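PpBBE-like 1 D396N (Physcomitrella patens subsp. patens, PDB 6EO5) oxidises the disaccharide cellobiose as a flavin-dependent, berberine bridge enzyme-like oxidase, with FAD probably attached through two covalent bonds. Local coordinates at residues 224-229 with 264-269. Sequence-based numbering, arbitrary orientation.
Sequences HFKYRW and VSWLEG
Phe-225, Tyr-227 and Trp-229 pair with Gly-269, Leu-267 and Ser-265 as the hydrogen-bonded pairs of two antiparallel strands, whose axes run 4.6 Å apart. Six N-H...O bonds join the backbones, among them Tyr-227 N to Leu-267 O at 2.9 Å and its return bond from Leu-267 N to Tyr-227 O. Lys-226 with Glu-268 and Arg-228 with Trp-266 are the non-hydrogen-bonded pairs, and their side chains share one face. There Lys-226, its CG anti to the backbone N (chi1 -179°) and its chain extended, lies diagonally over the Trp-266 indole: CE rests on the five-membered ring, and NZ makes a cation-pi contact 3.5 Å from the centroid of the six-membered ring. Arg-228 runs beside the indole, CZ 3.9 Å from Trp-266 CZ3, its guanidinium plane turned 47° from the ring. A broad, electron-rich indole suits a place beneath two cations on one side of its plane; an alanine here would probably leave the Lys-226 ammonium without its aromatic seat and the Arg-228 guanidinium freer to swing. The strands are inner neighbours in the seven-stranded antiparallel sheet of this VAO-type flavoenzyme, flanked by strands 294-300 and 253-259, whose Tyr-258 stacks with Trp-266. Glu-268, whose side chain lies about 10 Å from the bound FAD, accepts a nearly straight hydrogen bond from His-224 NE2 on the anti lone pair of OE2, at 3.0 Å. Its other oxygen, OE1, forms a long salt bridge to Lys-226 NZ (3.9 Å), so the two oxygens serve different partners. On the reverse face, glycine suits its place because Gly-269 CA can lie against the Phe-225 ring face, 3.8 Å from the centroid in a CH-pi contact. Leu-267 and Trp-229 extend this apolar face against Phe-285 of helix 279-288, while the Tyr-227 hydroxyl hydrogen-bonds to Glu-297.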
# COMPACT_ATOMS: atom_id res chain seq x y z
N HIS A 224 -5.04 -7.90 20.22
CA HIS A 224 -3.96 -8.25 19.31
C HIS A 224 -3.49 -9.66 19.64
O HIS A 224 -3.28 -9.99 20.81
CB HIS A 224 -2.82 -7.24 19.44
CG HIS A 224 -1.58 -7.64 18.72
ND1 HIS A 224 -0.48 -8.15 19.37
CD2 HIS A 224 -1.26 -7.61 17.41
CE1 HIS A 224 0.46 -8.42 18.48
NE2 HIS A 224 0.02 -8.10 17.28
N PHE A 225 -3.33 -10.50 18.63
CA PHE A 225 -2.82 -11.84 18.84
C PHE A 225 -1.73 -12.15 17.83
O PHE A 225 -1.73 -11.63 16.71
CB PHE A 225 -3.92 -12.91 18.75
CG PHE A 225 -4.68 -12.92 17.45
CD1 PHE A 225 -5.78 -12.10 17.27
CD2 PHE A 225 -4.31 -13.80 16.43
CE1 PHE A 225 -6.50 -12.12 16.08
CE2 PHE A 225 -5.02 -13.83 15.23
CZ PHE A 225 -6.12 -12.99 15.05
N LYS A 226 -0.79 -13.00 18.24
CA LYS A 226 0.26 -13.47 17.34
C LYS A 226 0.74 -14.82 17.84
O LYS A 226 1.10 -14.97 19.01
CB LYS A 226 1.40 -12.46 17.26
CG LYS A 226 2.54 -12.84 16.33
CD LYS A 226 3.34 -11.61 15.92
CE LYS A 226 4.59 -11.98 15.15
NZ LYS A 226 5.26 -10.77 14.58
N TYR A 227 0.71 -15.82 16.96
CA TYR A 227 1.17 -17.17 17.25
C TYR A 227 2.33 -17.46 16.32
O TYR A 227 2.17 -17.40 15.09
CB TYR A 227 0.04 -18.19 17.09
CG TYR A 227 -1.23 -17.78 17.79
CD1 TYR A 227 -1.31 -17.79 19.19
CD2 TYR A 227 -2.35 -17.36 17.08
CE1 TYR A 227 -2.47 -17.40 19.84
CE2 TYR A 227 -3.51 -16.97 17.73
CZ TYR A 227 -3.56 -16.99 19.11
OH TYR A 227 -4.71 -16.61 19.76
N ARG A 228 3.48 -17.80 16.89
CA ARG A 228 4.76 -17.80 16.19
C ARG A 228 5.46 -19.15 16.38
O ARG A 228 5.34 -19.78 17.43
CB ARG A 228 5.62 -16.64 16.73
CG ARG A 228 6.92 -16.46 16.03
CD ARG A 228 7.50 -15.08 16.33
NE ARG A 228 8.81 -14.95 15.68
CZ ARG A 228 9.45 -13.80 15.51
NH1 ARG A 228 8.91 -12.65 15.93
NH2 ARG A 228 10.64 -13.80 14.90
N TRP A 229 6.17 -19.60 15.34
CA TRP A 229 6.96 -20.83 15.37
C TRP A 229 8.30 -20.60 14.69
O TRP A 229 8.46 -19.68 13.89
CB TRP A 229 6.30 -22.00 14.63
CG TRP A 229 5.07 -22.59 15.20
CD1 TRP A 229 4.96 -23.74 15.94
CD2 TRP A 229 3.73 -22.10 15.03
NE1 TRP A 229 3.65 -23.99 16.25
CE2 TRP A 229 2.87 -23.00 15.70
CE3 TRP A 229 3.17 -20.99 14.38
CZ2 TRP A 229 1.49 -22.82 15.74
CZ3 TRP A 229 1.81 -20.82 14.43
CH2 TRP A 229 0.98 -21.73 15.11
N VAL A 264 10.90 -19.54 10.25
CA VAL A 264 9.91 -18.80 11.04
C VAL A 264 8.57 -18.81 10.31
O VAL A 264 8.52 -18.71 9.07
CB VAL A 264 10.40 -17.37 11.30
CG1 VAL A 264 9.36 -16.57 12.07
CG2 VAL A 264 11.72 -17.40 12.05
N SER A 265 7.49 -18.93 11.07
CA SER A 265 6.14 -18.70 10.55
C SER A 265 5.25 -18.20 11.67
O SER A 265 5.46 -18.55 12.84
CB SER A 265 5.54 -19.96 9.91
OG SER A 265 5.33 -20.97 10.89
N TRP A 266 4.25 -17.39 11.32
CA TRP A 266 3.34 -16.91 12.36
C TRP A 266 2.00 -16.51 11.76
O TRP A 266 1.88 -16.29 10.55
CB TRP A 266 3.94 -15.74 13.16
CG TRP A 266 4.09 -14.40 12.45
CD1 TRP A 266 3.10 -13.60 11.94
CD2 TRP A 266 5.32 -13.68 12.23
NE1 TRP A 266 3.64 -12.45 11.41
CE2 TRP A 266 5.00 -12.47 11.58
CE3 TRP A 266 6.67 -13.94 12.54
CZ2 TRP A 266 5.97 -11.54 11.22
CZ3 TRP A 266 7.63 -13.01 12.19
CH2 TRP A 266 7.27 -11.83 11.53
N LEU A 267 1.00 -16.46 12.62
CA LEU A 267 -0.27 -15.82 12.33
C LEU A 267 -0.38 -14.61 13.24
O LEU A 267 -0.24 -14.75 14.46
CB LEU A 267 -1.45 -16.77 12.55
CG LEU A 267 -2.83 -16.13 12.38
CD1 LEU A 267 -3.00 -15.60 10.96
CD2 LEU A 267 -3.93 -17.12 12.72
N GLU A 268 -0.59 -13.44 12.66
CA GLU A 268 -0.78 -12.22 13.43
C GLU A 268 -2.11 -11.58 13.06
O GLU A 268 -2.51 -11.60 11.90
CB GLU A 268 0.37 -11.23 13.20
CG GLU A 268 0.25 -10.00 14.07
CD GLU A 268 1.38 -9.01 13.88
OE1 GLU A 268 2.17 -9.18 12.92
OE2 GLU A 268 1.47 -8.06 14.71
N GLY A 269 -2.80 -11.01 14.06
CA GLY A 269 -4.11 -10.47 13.77
C GLY A 269 -4.63 -9.50 14.81
O GLY A 269 -4.11 -9.41 15.93